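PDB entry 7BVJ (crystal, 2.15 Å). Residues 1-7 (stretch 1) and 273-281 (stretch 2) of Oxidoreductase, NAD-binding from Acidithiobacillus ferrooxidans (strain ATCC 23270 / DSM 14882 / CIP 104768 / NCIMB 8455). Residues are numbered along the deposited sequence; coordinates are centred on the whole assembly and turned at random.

Stretch 1, residues 1-7: MIHMRTG
Stretch 2 273-281: IEDFLNAIA

The N-terminal segment packs against one face of a helix through a small, largely apolar side-chain contact that buries 323 Å² in total, with no hydrogen bond between the two stretches. Residues 273-281 form continuous helix, with phi/psi near -65/-40 and i to i+4 bonds such as Leu277 N to Ile273 O (3.0 Å) and Ala281 N to Leu277 O (3.0 Å). Residues 1-7 are extended, becoming strand at Arg5, and the backbones stay apart: the nearest CA atoms, those of Ile2 and Leu277, are separated by 7.3 Å, a gap filled by side chains.

Alternation along the extended chain directs the CA-to-CB bonds of Ile2, Met4 and Thr6 toward the helix, while His3 and Arg5 are out of reach and exposed. Leu277 (chi1 m, chi2 t) points back toward the segment and touches all three. Ile2, with chi1 m and chi2 at 147°, extends CD1 to 3.4 Å from Leu277 CB; the same CD1 lies 4.1 Å from Glu274 CG and 3.7 Å from Asn278 OD1, so the aliphatic part of the glutamate borders the apolar patch. Asn278 (chi1 m) starts away from the segment, but its end comes nearer, and its ND2 donates a weak hydrogen bond to Glu274 OE2 at 3.4 Å, one helical turn earlier.

Met4 is buried at phi/psi -153/138. Its long, unbranched side chain, with chi1 t, chi2 98° and chi3 86°, brings CE within 3.7 Å of Leu277 CD2 and 3.5 Å of Ile280 CG2, bridging two helix residues. Ile280 adopts m, t rotamers. Thr6 (chi1 p) closes the contact more loosely, its CG2 4.0 Å from Leu277 CD2, while OG1 is hydrogen-bonded elsewhere in the structure; the threonine thus offers a methyl to the leucine with its hydroxyl satisfied.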

# COMPACT_ATOMS: atom_id res chain seq x y z
N MET A 1 22.63 7.55 2.57
CA MET A 1 22.72 7.14 1.18
C MET A 1 23.31 5.74 1.05
O MET A 1 24.43 5.48 1.52
CB MET A 1 23.56 8.12 0.37
CG MET A 1 23.65 7.77 -1.11
SD MET A 1 23.09 9.13 -2.16
CE MET A 1 24.40 10.33 -1.92
N ILE A 2 22.55 4.84 0.41
CA ILE A 2 22.92 3.44 0.24
C ILE A 2 23.71 3.29 -1.05
O ILE A 2 23.44 3.97 -2.05
CB ILE A 2 21.66 2.56 0.25
CG1 ILE A 2 20.83 2.89 1.49
CG2 ILE A 2 22.01 1.08 0.23
CD1 ILE A 2 19.35 2.76 1.29
N HIS A 3 24.71 2.41 -1.04
CA HIS A 3 25.51 2.16 -2.23
C HIS A 3 24.85 1.00 -2.96
O HIS A 3 25.10 -0.17 -2.68
CB HIS A 3 26.96 1.89 -1.88
CG HIS A 3 27.64 3.06 -1.24
ND1 HIS A 3 27.71 4.29 -1.85
CD2 HIS A 3 28.23 3.20 -0.03
CE1 HIS A 3 28.34 5.14 -1.05
NE2 HIS A 3 28.66 4.50 0.06
N MET A 4 23.98 1.35 -3.90
CA MET A 4 23.17 0.38 -4.61
C MET A 4 22.83 0.93 -5.99
O MET A 4 22.50 2.12 -6.12
CB MET A 4 21.89 0.10 -3.83
CG MET A 4 21.01 -0.92 -4.47
SD MET A 4 21.28 -2.51 -3.71
CE MET A 4 20.15 -2.33 -2.35
N ARG A 5 22.91 0.07 -7.01
CA ARG A 5 22.49 0.44 -8.36
C ARG A 5 20.99 0.19 -8.50
O ARG A 5 20.52 -0.96 -8.37
CB ARG A 5 23.28 -0.34 -9.41
CG ARG A 5 24.72 0.10 -9.52
CD ARG A 5 25.48 -0.88 -10.40
NE ARG A 5 25.28 -2.26 -9.98
CZ ARG A 5 25.17 -3.29 -10.81
NH1 ARG A 5 25.22 -3.09 -12.12
NH2 ARG A 5 25.01 -4.52 -10.33
N THR A 6 20.24 1.26 -8.77
CA THR A 6 18.79 1.22 -8.73
C THR A 6 18.19 1.72 -10.04
O THR A 6 18.81 2.46 -10.81
CB THR A 6 18.24 2.05 -7.56
OG1 THR A 6 18.68 3.41 -7.70
CG2 THR A 6 18.72 1.49 -6.22
N GLY A 7 16.95 1.28 -10.29
CA GLY A 7 16.20 1.70 -11.46
C GLY A 7 14.71 1.67 -11.20
O GLY A 7 14.23 1.12 -10.20
N ILE A 273 11.20 3.27 0.31
CA ILE A 273 12.29 2.87 -0.58
C ILE A 273 13.57 2.64 0.22
O ILE A 273 14.31 1.68 -0.03
CB ILE A 273 12.46 3.92 -1.69
CG1 ILE A 273 11.38 3.67 -2.75
CG2 ILE A 273 13.86 3.84 -2.32
CD1 ILE A 273 11.28 4.75 -3.82
N GLU A 274 13.84 3.50 1.21
CA GLU A 274 15.00 3.25 2.06
C GLU A 274 14.87 1.91 2.78
O GLU A 274 15.85 1.17 2.91
CB GLU A 274 15.22 4.36 3.08
CG GLU A 274 16.50 4.11 3.89
CD GLU A 274 16.79 5.15 4.95
OE1 GLU A 274 16.42 6.33 4.76
OE2 GLU A 274 17.39 4.78 5.98
N ASP A 275 13.66 1.57 3.22
CA ASP A 275 13.46 0.28 3.87
C ASP A 275 13.76 -0.87 2.91
O ASP A 275 14.45 -1.83 3.27
CB ASP A 275 12.05 0.22 4.43
CG ASP A 275 11.79 -1.05 5.19
OD1 ASP A 275 11.55 -2.07 4.52
OD2 ASP A 275 11.82 -1.04 6.44
N PHE A 276 13.23 -0.80 1.68
CA PHE A 276 13.50 -1.82 0.66
C PHE A 276 15.01 -2.01 0.45
O PHE A 276 15.53 -3.15 0.46
CB PHE A 276 12.76 -1.40 -0.63
CG PHE A 276 13.13 -2.16 -1.89
CD1 PHE A 276 13.08 -3.55 -1.95
CD2 PHE A 276 13.47 -1.47 -3.05
CE1 PHE A 276 13.39 -4.23 -3.14
CE2 PHE A 276 13.80 -2.13 -4.23
CZ PHE A 276 13.76 -3.53 -4.28
N LEU A 277 15.74 -0.90 0.30
CA LEU A 277 17.17 -1.01 0.02
C LEU A 277 17.96 -1.50 1.25
O LEU A 277 18.94 -2.25 1.12
CB LEU A 277 17.70 0.34 -0.48
CG LEU A 277 17.12 0.88 -1.79
CD1 LEU A 277 17.78 2.21 -2.19
CD2 LEU A 277 17.27 -0.14 -2.90
N ASN A 278 17.54 -1.09 2.45
CA ASN A 278 18.17 -1.62 3.65
C ASN A 278 17.91 -3.11 3.79
O ASN A 278 18.79 -3.85 4.22
CB ASN A 278 17.66 -0.88 4.89
CG ASN A 278 18.17 0.53 4.95
OD1 ASN A 278 19.23 0.84 4.41
ND2 ASN A 278 17.41 1.41 5.58
N ALA A 279 16.73 -3.57 3.39
CA ALA A 279 16.46 -5.00 3.47
C ALA A 279 17.40 -5.77 2.57
O ALA A 279 17.91 -6.84 2.95
CB ALA A 279 15.01 -5.28 3.09
N ILE A 280 17.65 -5.25 1.36
CA ILE A 280 18.61 -5.92 0.49
C ILE A 280 19.99 -5.95 1.14
O ILE A 280 20.63 -7.00 1.21
CB ILE A 280 18.68 -5.24 -0.89
CG1 ILE A 280 17.38 -5.45 -1.67
CG2 ILE A 280 19.89 -5.78 -1.67
CD1 ILE A 280 17.11 -4.39 -2.75
N ALA A 281 20.43 -4.79 1.65
CA ALA A 281 21.82 -4.61 2.07
C ALA A 281 22.15 -5.22 3.43
O ALA A 281 23.30 -5.58 3.68
CB ALA A 281 22.17 -3.11 2.07